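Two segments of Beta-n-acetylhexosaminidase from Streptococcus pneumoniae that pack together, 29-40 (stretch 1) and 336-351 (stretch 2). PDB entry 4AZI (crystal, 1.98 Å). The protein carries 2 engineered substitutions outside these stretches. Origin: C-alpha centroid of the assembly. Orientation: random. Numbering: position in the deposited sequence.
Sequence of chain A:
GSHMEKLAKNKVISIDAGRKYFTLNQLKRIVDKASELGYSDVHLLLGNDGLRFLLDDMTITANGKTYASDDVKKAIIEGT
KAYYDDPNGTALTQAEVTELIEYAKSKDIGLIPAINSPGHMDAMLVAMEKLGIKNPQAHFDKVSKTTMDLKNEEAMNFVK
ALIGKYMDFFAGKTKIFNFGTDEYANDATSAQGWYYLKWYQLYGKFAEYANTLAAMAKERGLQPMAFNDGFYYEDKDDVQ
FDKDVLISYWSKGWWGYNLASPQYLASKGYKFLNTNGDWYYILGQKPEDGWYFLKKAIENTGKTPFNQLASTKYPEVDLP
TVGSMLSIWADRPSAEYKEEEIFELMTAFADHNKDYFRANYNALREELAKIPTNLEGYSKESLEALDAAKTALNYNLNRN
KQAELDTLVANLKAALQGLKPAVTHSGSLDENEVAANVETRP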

ATOM      1  N   ARG A  29     -11.629  10.500   5.394  1.00 16.62           N
ATOM      2  CA  ARG A  29     -11.006  11.213   6.518  1.00 16.85           C
ATOM      3  C   ARG A  29      -9.484  11.039   6.594  1.00 16.14           C
ATOM      4  O   ARG A  29      -8.757  11.984   6.916  1.00 16.07           O
ATOM      5  CB  ARG A  29     -11.628  10.781   7.842  1.00 18.40           C
ATOM      6  CG  ARG A  29     -13.014  11.340   8.086  1.00 20.32           C
ATOM      7  CD  ARG A  29     -13.152  11.742   9.538  1.00 23.34           C
ATOM      8  NE  ARG A  29     -12.463  13.012   9.800  1.00 25.91           N
ATOM      9  CZ  ARG A  29     -12.225  13.520  11.007  1.00 26.76           C
ATOM     10  NH1 ARG A  29     -12.610  12.876  12.101  1.00 27.75           N
ATOM     11  NH2 ARG A  29     -11.596  14.684  11.121  1.00 27.28           N
ATOM     12  N   ILE A  30      -9.018   9.821   6.323  1.00 15.47           N
ATOM     13  CA  ILE A  30      -7.583   9.542   6.189  1.00 14.78           C
ATOM     14  C   ILE A  30      -6.959  10.372   5.054  1.00 14.55           C
ATOM     15  O   ILE A  30      -5.902  10.979   5.238  1.00 14.55           O
ATOM     16  CB  ILE A  30      -7.321   8.025   5.987  1.00 14.45           C
ATOM     17  CG1 ILE A  30      -7.607   7.263   7.290  1.00 14.40           C
ATOM     18  CG2 ILE A  30      -5.899   7.766   5.476  1.00 14.20           C
ATOM     19  CD1 ILE A  30      -7.774   5.766   7.124  1.00 14.35           C
ATOM     20  N   VAL A  31      -7.624  10.393   3.894  1.00 14.47           N
ATOM     21  CA  VAL A  31      -7.231  11.227   2.744  1.00 14.32           C
ATOM     22  C   VAL A  31      -7.104  12.705   3.150  1.00 14.54           C
ATOM     23  O   VAL A  31      -6.098  13.355   2.848  1.00 14.39           O
ATOM     24  CB  VAL A  31      -8.246  11.085   1.573  1.00 14.33           C
ATOM     25  CG1 VAL A  31      -8.113  12.228   0.574  1.00 14.05           C
ATOM     26  CG2 VAL A  31      -8.075   9.746   0.870  1.00 13.84           C
ATOM     27  N   ASP A  32      -8.131  13.200   3.847  1.00 14.67           N
ATOM     28  CA  ASP A  32      -8.175  14.557   4.413  1.00 14.95           C
ATOM     29  C   ASP A  32      -6.982  14.861   5.302  1.00 14.71           C
ATOM     30  O   ASP A  32      -6.329  15.895   5.148  1.00 14.69           O
ATOM     31  CB  ASP A  32      -9.441  14.741   5.264  1.00 14.87           C
ATOM     32  CG  ASP A  32     -10.700  14.844   4.438  1.00 15.31           C
ATOM     33  OD1 ASP A  32     -10.601  14.977   3.202  0.50 15.08           O
ATOM     34  OD2 ASP A  32     -11.794  14.810   5.043  0.50 14.84           O
ATOM     35  N   LYS A  33      -6.727  13.963   6.253  1.00 14.82           N
ATOM     36  CA  LYS A  33      -5.613  14.110   7.176  1.00 14.84           C
ATOM     37  C   LYS A  33      -4.279  14.037   6.456  1.00 14.47           C
ATOM     38  O   LYS A  33      -3.360  14.764   6.807  1.00 14.43           O
ATOM     39  CB  LYS A  33      -5.669  13.057   8.287  1.00 15.26           C
ATOM     40  CG  LYS A  33      -4.800  13.386   9.490  1.00 15.79           C
ATOM     41  CD  LYS A  33      -5.283  14.651  10.187  1.00 16.59           C
ATOM     42  CE  LYS A  33      -4.379  15.037  11.341  1.00 17.09           C
ATOM     43  NZ  LYS A  33      -4.824  16.316  11.976  1.00 17.48           N
ATOM     44  N   ALA A  34      -4.177  13.165   5.455  1.00 14.22           N
ATOM     45  CA  ALA A  34      -2.958  13.074   4.641  1.00 13.87           C
ATOM     46  C   ALA A  34      -2.726  14.360   3.850  1.00 13.66           C
ATOM     47  O   ALA A  34      -1.606  14.857   3.777  1.00 13.46           O
ATOM     48  CB  ALA A  34      -3.019  11.876   3.711  1.00 13.60           C
ATOM     49  N   SER A  35      -3.797  14.899   3.276  1.00 13.98           N
ATOM     50  CA  SER A  35      -3.727  16.141   2.508  1.00 14.29           C
ATOM     51  C   SER A  35      -3.297  17.341   3.355  1.00 14.23           C
ATOM     52  O   SER A  35      -2.552  18.201   2.881  1.00 14.42           O
ATOM     53  CB  SER A  35      -5.064  16.440   1.834  1.00 14.32           C
ATOM     54  OG  SER A  35      -4.976  17.656   1.118  1.00 15.31           O
ATOM     55  N   GLU A  36      -3.768  17.404   4.601  1.00 14.22           N
ATOM     56  CA  GLU A  36      -3.433  18.532   5.455  1.00 14.66           C
ATOM     57  C   GLU A  36      -1.987  18.451   5.938  1.00 13.92           C
ATOM     58  O   GLU A  36      -1.314  19.479   6.090  1.00 13.83           O
ATOM     59  CB  GLU A  36      -4.391  18.627   6.649  1.00 15.92           C
ATOM     60  CG  GLU A  36      -3.841  18.050   7.943  1.00 17.79           C
ATOM     61  CD  GLU A  36      -4.578  18.544   9.177  1.00 18.95           C
ATOM     62  OE1 GLU A  36      -5.808  18.343   9.252  1.00 20.10           O
ATOM     63  OE2 GLU A  36      -3.919  19.123  10.068  1.00 19.63           O
ATOM     64  N   LEU A  37      -1.521  17.226   6.169  1.00 12.85           N
ATOM     65  CA  LEU A  37      -0.199  16.991   6.738  1.00 12.48           C
ATOM     66  C   LEU A  37       0.884  16.974   5.655  1.00 12.47           C
ATOM     67  O   LEU A  37       2.075  17.000   5.965  1.00 12.70           O
ATOM     68  CB  LEU A  37      -0.190  15.692   7.561  1.00 12.29           C
ATOM     69  CG  LEU A  37      -1.034  15.680   8.850  1.00 12.08           C
ATOM     70  CD1 LEU A  37      -1.138  14.278   9.435  1.00 12.27           C
ATOM     71  CD2 LEU A  37      -0.498  16.657   9.886  1.00 11.93           C
ATOM     72  N   GLY A  38       0.462  16.944   4.393  1.00 12.25           N
ATOM     73  CA  GLY A  38       1.390  17.054   3.263  1.00 12.31           C
ATOM     74  C   GLY A  38       1.924  15.761   2.680  1.00 12.25           C
ATOM     75  O   GLY A  38       2.953  15.763   1.980  1.00 12.37           O
ATOM     76  N   TYR A  39       1.225  14.660   2.952  1.00 12.37           N
ATOM     77  CA  TYR A  39       1.468  13.377   2.290  1.00 12.37           C
ATOM     78  C   TYR A  39       1.123  13.475   0.808  1.00 12.53           C
ATOM     79  O   TYR A  39       0.465  14.425   0.389  1.00 12.63           O
ATOM     80  CB  TYR A  39       0.619  12.276   2.939  1.00 12.34           C
ATOM     81  CG  TYR A  39       1.099  11.866   4.306  1.00 12.33           C
ATOM     82  CD1 TYR A  39       0.777  12.622   5.445  1.00 12.11           C
ATOM     83  CD2 TYR A  39       1.877  10.721   4.467  1.00 12.39           C
ATOM     84  CE1 TYR A  39       1.233  12.255   6.701  1.00 12.01           C
ATOM     85  CE2 TYR A  39       2.333  10.340   5.721  1.00 12.53           C
ATOM     86  CZ  TYR A  39       2.005  11.109   6.836  1.00 12.43           C
ATOM     87  OH  TYR A  39       2.472  10.724   8.070  1.00 12.20           O
ATOM     88  N   SER A  40       1.564  12.495   0.017  1.00 12.18           N
ATOM     89  CA  SER A  40       1.246  12.484  -1.402  1.00 12.15           C
ATOM     90  C   SER A  40       0.320  11.334  -1.813  1.00 11.82           C
ATOM     91  O   SER A  40      -0.324  11.405  -2.860  1.00 11.58           O
ATOM     92  CB  SER A  40       2.531  12.456  -2.249  1.00 12.27           C
ATOM     93  OG  SER A  40       3.298  11.306  -1.948  1.00 12.01           O
ATOM     94  N   GLU A 336     -10.388  -2.180  17.883  1.00 21.53           N
ATOM     95  CA  GLU A 336     -11.090  -0.963  17.513  1.00 21.65           C
ATOM     96  C   GLU A 336     -10.155  -0.010  16.775  1.00 20.84           C
ATOM     97  O   GLU A 336      -9.091   0.340  17.288  1.00 20.50           O
ATOM     98  CB  GLU A 336     -11.668  -0.288  18.758  1.00 22.89           C
ATOM     99  CG  GLU A 336     -12.465   0.974  18.470  1.00 24.62           C
ATOM    100  CD  GLU A 336     -12.803   1.764  19.724  1.00 25.84           C
ATOM    101  OE1 GLU A 336     -12.404   1.346  20.834  1.00 27.29           O
ATOM    102  OE2 GLU A 336     -13.473   2.809  19.598  1.00 26.60           O
ATOM    103  N   TYR A 337     -10.542   0.391  15.565  1.00 19.69           N
ATOM    104  CA  TYR A 337      -9.799   1.420  14.850  1.00 19.56           C
ATOM    105  C   TYR A 337     -10.065   2.763  15.518  1.00 19.85           C
ATOM    106  O   TYR A 337     -11.202   3.241  15.545  1.00 19.87           O
ATOM    107  CB  TYR A 337     -10.168   1.458  13.355  1.00 18.84           C
ATOM    108  CG  TYR A 337      -9.715   2.720  12.640  1.00 18.77           C
ATOM    109  CD1 TYR A 337      -8.359   3.015  12.490  1.00 18.35           C
ATOM    110  CD2 TYR A 337     -10.642   3.619  12.115  1.00 18.51           C
ATOM    111  CE1 TYR A 337      -7.940   4.166  11.838  1.00 18.34           C
ATOM    112  CE2 TYR A 337     -10.233   4.775  11.463  1.00 18.53           C
ATOM    113  CZ  TYR A 337      -8.879   5.041  11.325  1.00 18.36           C
ATOM    114  OH  TYR A 337      -8.455   6.185  10.694  1.00 17.72           O
ATOM    115  N   LYS A 338      -9.010   3.345  16.077  1.00 20.59           N
ATOM    116  CA  LYS A 338      -9.084   4.663  16.689  1.00 21.23           C
ATOM    117  C   LYS A 338      -8.359   5.670  15.810  1.00 21.51           C
ATOM    118  O   LYS A 338      -7.134   5.800  15.853  1.00 21.67           O
ATOM    119  CB  LYS A 338      -8.512   4.648  18.107  1.00 21.53           C
ATOM    120  CG  LYS A 338      -9.444   4.036  19.140  1.00 21.75           C
ATOM    121  CD  LYS A 338      -8.747   3.935  20.486  1.00 21.92           C
ATOM    122  CE  LYS A 338      -9.356   2.837  21.337  1.00 21.87           C
ATOM    123  NZ  LYS A 338      -8.367   2.317  22.322  1.00 22.50           N
ATOM    124  N   GLU A 339      -9.150   6.361  15.001  1.00 21.56           N
ATOM    125  CA  GLU A 339      -8.690   7.381  14.074  1.00 21.84           C
ATOM    126  C   GLU A 339      -7.603   8.299  14.654  1.00 21.85           C
ATOM    127  O   GLU A 339      -6.580   8.550  14.007  1.00 21.11           O
ATOM    128  CB  GLU A 339      -9.909   8.175  13.606  1.00 21.82           C
ATOM    129  CG  GLU A 339      -9.612   9.482  12.911  1.00 22.41           C
ATOM    130  CD  GLU A 339     -10.871  10.126  12.380  1.00 22.77           C
ATOM    131  OE1 GLU A 339     -11.399   9.639  11.357  1.00 22.07           O
ATOM    132  OE2 GLU A 339     -11.345  11.097  13.008  1.00 23.04           O
ATOM    133  N   GLU A 340      -7.833   8.770  15.878  1.00 21.68           N
ATOM    134  CA  GLU A 340      -6.919   9.681  16.577  1.00 21.68           C
ATOM    135  C   GLU A 340      -5.500   9.124  16.804  1.00 20.39           C
ATOM    136  O   GLU A 340      -4.528   9.876  16.793  1.00 19.24           O
ATOM    137  CB  GLU A 340      -7.542  10.170  17.898  1.00 22.72           C
ATOM    138  CG  GLU A 340      -7.734   9.107  18.981  1.00 24.60           C
ATOM    139  CD  GLU A 340      -9.050   8.332  18.897  1.00 26.12           C
ATOM    140  OE1 GLU A 340      -9.883   8.577  17.985  1.00 25.79           O
ATOM    141  OE2 GLU A 340      -9.255   7.460  19.771  1.00 27.16           O
ATOM    142  N   GLU A 341      -5.390   7.815  17.014  1.00 19.86           N
ATOM    143  CA  GLU A 341      -4.081   7.172  17.127  1.00 19.72           C
ATOM    144  C   GLU A 341      -3.330   7.288  15.802  1.00 19.02           C
ATOM    145  O   GLU A 341      -2.163   7.676  15.772  1.00 18.85           O
ATOM    146  CB  GLU A 341      -4.224   5.701  17.503  1.00 19.76           C
ATOM    147  CG  GLU A 341      -4.692   5.440  18.922  1.00 20.57           C
ATOM    148  CD  GLU A 341      -4.826   3.959  19.215  1.00 21.12           C
ATOM    149  OE1 GLU A 341      -5.010   3.175  18.265  1.00 21.34           O
ATOM    150  OE2 GLU A 341      -4.738   3.569  20.397  1.00 22.56           O
ATOM    151  N   ILE A 342      -4.022   6.958  14.715  1.00 18.39           N
ATOM    152  CA  ILE A 342      -3.448   6.986  13.365  1.00 17.99           C
ATOM    153  C   ILE A 342      -3.060   8.409  12.972  1.00 17.82           C
ATOM    154  O   ILE A 342      -2.022   8.624  12.352  1.00 17.19           O
ATOM    155  CB  ILE A 342      -4.417   6.354  12.334  1.00 17.57           C
ATOM    156  CG1 ILE A 342      -4.346   4.823  12.402  1.00 17.56           C
ATOM    157  CG2 ILE A 342      -4.083   6.787  10.910  1.00 17.44           C
ATOM    158  CD1 ILE A 342      -4.867   4.204  13.685  1.00 17.55           C
ATOM    159  N   PHE A 343      -3.894   9.368  13.368  1.00 18.19           N
ATOM    160  CA  PHE A 343      -3.661  10.782  13.089  1.00 18.68           C
ATOM    161  C   PHE A 343      -2.445  11.306  13.850  1.00 18.62           C
ATOM    162  O   PHE A 343      -1.638  12.048  13.288  1.00 18.90           O
ATOM    163  CB  PHE A 343      -4.915  11.613  13.402  1.00 18.86           C
ATOM    164  CG  PHE A 343      -6.008  11.501  12.363  1.00 19.35           C
ATOM    165  CD1 PHE A 343      -5.961  10.530  11.361  1.00 19.49           C
ATOM    166  CD2 PHE A 343      -7.107  12.358  12.407  1.00 19.86           C
ATOM    167  CE1 PHE A 343      -6.970  10.432  10.412  1.00 19.56           C
ATOM    168  CE2 PHE A 343      -8.123  12.264  11.459  1.00 19.74           C
ATOM    169  CZ  PHE A 343      -8.054  11.300  10.462  1.00 19.63           C
ATOM    170  N   GLU A 344      -2.294  10.913  15.113  1.00 18.43           N
ATOM    171  CA  GLU A 344      -1.098  11.307  15.865  1.00 18.28           C
ATOM    172  C   GLU A 344       0.179  10.740  15.224  1.00 17.37           C
ATOM    173  O   GLU A 344       1.188  11.440  15.100  1.00 16.39           O
ATOM    174  CB  GLU A 344      -1.185  10.896  17.338  1.00 19.46           C
ATOM    175  CG  GLU A 344      -0.006  11.413  18.158  1.00 20.58           C
ATOM    176  CD  GLU A 344       0.038  10.880  19.579  1.00 21.69           C
ATOM    177  OE1 GLU A 344      -0.828  10.060  19.949  1.00 22.70           O
ATOM    178  OE2 GLU A 344       0.956  11.280  20.324  1.00 22.79           O
ATOM    179  N   LEU A 345       0.123   9.477  14.810  1.00 16.41           N
ATOM    180  CA  LEU A 345       1.267   8.834  14.169  1.00 15.88           C
ATOM    181  C   LEU A 345       1.624   9.534  12.853  1.00 15.28           C
ATOM    182  O   LEU A 345       2.790   9.857  12.617  1.00 14.88           O
ATOM    183  CB  LEU A 345       0.993   7.338  13.955  1.00 16.02           C
ATOM    184  CG  LEU A 345       2.121   6.418  13.481  1.00 16.06           C
ATOM    185  CD1 LEU A 345       3.386   6.570  14.311  1.00 16.14           C
ATOM    186  CD2 LEU A 345       1.649   4.971  13.500  1.00 16.15           C
ATOM    187  N   MET A 346       0.611   9.782  12.020  1.00 14.57           N
ATOM    188  CA  MET A 346       0.784  10.522  10.776  1.00 14.54           C
ATOM    189  C   MET A 346       1.365  11.914  10.995  1.00 14.39           C
ATOM    190  O   MET A 346       2.258  12.325  10.266  1.00 13.67           O
ATOM    191  CB  MET A 346      -0.539  10.641  10.021  1.00 14.52           C
ATOM    192  CG  MET A 346      -1.023   9.341   9.412  1.00 14.84           C
ATOM    193  SD  MET A 346      -2.678   9.509   8.739  1.00 15.22           S
ATOM    194  CE  MET A 346      -2.349  10.496   7.278  1.00 14.97           C
ATOM    195  N   THR A 347       0.841  12.632  11.990  1.00 14.11           N
ATOM    196  CA  THR A 347       1.277  13.996  12.290  1.00 14.30           C
ATOM    197  C   THR A 347       2.742  14.027  12.741  1.00 14.50           C
ATOM    198  O   THR A 347       3.517  14.871  12.282  1.00 14.69           O
ATOM    199  CB  THR A 347       0.365  14.653  13.354  1.00 14.19           C
ATOM    200  OG1 THR A 347      -0.989  14.645  12.887  1.00 13.85           O
ATOM    201  CG2 THR A 347       0.790  16.089  13.643  1.00 14.40           C
ATOM    202  N   ALA A 348       3.111  13.094  13.618  1.00 14.29           N
ATOM    203  CA  ALA A 348       4.489  12.967  14.102  1.00 14.72           C
ATOM    204  C   ALA A 348       5.508  12.765  12.969  1.00 14.42           C
ATOM    205  O   ALA A 348       6.544  13.432  12.939  1.00 14.22           O
ATOM    206  CB  ALA A 348       4.589  11.842  15.121  1.00 14.74           C
ATOM    207  N   PHE A 349       5.199  11.860  12.042  1.00 14.24           N
ATOM    208  CA  PHE A 349       6.050  11.605  10.863  1.00 14.11           C
ATOM    209  C   PHE A 349       6.184  12.863   9.987  1.00 14.31           C
ATOM    210  O   PHE A 349       7.277  13.191   9.530  1.00 14.17           O
ATOM    211  CB  PHE A 349       5.502  10.417  10.058  1.00 13.88           C
ATOM    212  CG  PHE A 349       6.476   9.832   9.057  1.00 14.25           C
ATOM    213  CD1 PHE A 349       7.825   9.655   9.375  1.00 14.13           C
ATOM    214  CD2 PHE A 349       6.029   9.417   7.802  1.00 14.40           C
ATOM    215  CE1 PHE A 349       8.709   9.104   8.448  1.00 14.58           C
ATOM    216  CE2 PHE A 349       6.908   8.866   6.874  1.00 14.39           C
ATOM    217  CZ  PHE A 349       8.249   8.706   7.201  1.00 14.57           C
ATOM    218  N   ALA A 350       5.075  13.572   9.775  1.00 14.44           N
ATOM    219  CA  ALA A 350       5.106  14.819   9.009  1.00 14.91           C
ATOM    220  C   ALA A 350       5.904  15.901   9.744  1.00 15.38           C
ATOM    221  O   ALA A 350       6.727  16.587   9.134  1.00 15.34           O
ATOM    222  CB  ALA A 350       3.696  15.300   8.700  1.00 14.75           C
ATOM    223  N   ASP A 351       5.669  16.033  11.051  1.00 15.62           N
ATOM    224  CA  ASP A 351       6.344  17.054  11.865  1.00 16.14           C
ATOM    225  C   ASP A 351       7.854  16.869  11.976  1.00 16.10           C
ATOM    226  O   ASP A 351       8.599  17.849  12.029  1.00 16.30           O
ATOM    227  CB  ASP A 351       5.715  17.154  13.258  1.00 16.01           C
ATOM    228  CG  ASP A 351       4.434  17.961  13.259  1.00 16.34           C
ATOM    229  OD1 ASP A 351       4.154  18.647  12.251  1.00 16.64           O
ATOM    230  OD2 ASP A 351       3.700  17.915  14.263  1.00 16.38           O
TER
HETATM  231  O   HOH W   1      -2.662  16.960  13.404  1.00 19.48           O

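At the centre of the contact, the side chain of Met346 sits as a knob in a hole formed by Ile30, Lys33, Ala34 and Leu37, residues spaced along one side of helix 29-37. Its chi3 of 73° (p) sets the terminal methyl against the opposing helix, where Met346 CE lies 3.9 Å from Ala34 CB. The methyl also lies near the backbone, with Met346 CE 3.7 Å from Ala34 N. Leu37 packs against the base of the same side chain, its CD1 3.7 Å from Met346 CB.

The frame for this packing is a pair of helices, 29-37 and 339-351, that run in nearly the same direction, with 20° between their axes and a closest approach of 10.2 Å. Of the matched backbone pairs, Leu37 CA and Ala350 CA lie closest, at 6.2 Å. Ala350 has only a methyl group to fit here, and its CB lies 4.1 Å from Leu37 CB.

Beyond Leu37 the first helix ends, and Gly38 adopts a positive phi, a conformation in which a CB would be jammed against the preceding carbonyl oxygen. The chain then delivers Tyr39 back toward the second helix. Met346 CE lies over one face of its ring, 4.0 Å from Tyr39 CE1, while the phenol donates a hydrogen bond from Tyr39 OH to Met346 O at 2.7 Å. That carbonyl also accepts the helical bond from Ala350 N (3.1 Å to Met346 O), so the tyrosine adds a second donor without displacing the first.

In the other direction, the CA-to-CB bond of Phe343 points sideways, but its ring reaches stretch 1. Lys33 CG stands 3.6 Å from the Phe343 ring centroid, almost on the ring normal, in a CH-pi contact that uses the aliphatic part of the lysine. The chain continues to an ammonium group at the polar margin, where Lys33 NZ forms a salt bridge with Glu36 OE2 (3.5 Å) and donates to a water at 2.7 Å from NZ. The same water donates to Thr347 OG1 at 2.9 Å, bridging the helices; Thr347 OG1 in turn donates to Phe343 O (2.7 Å).

At the exposed edge, Arg29 forms a salt bridge with Glu339, and Phe343 CE2 lies over one face of its guanidinium. The modelled separation of Arg29 NH1 and Glu339 OE2, 2.4 Å, is too short to be taken literally.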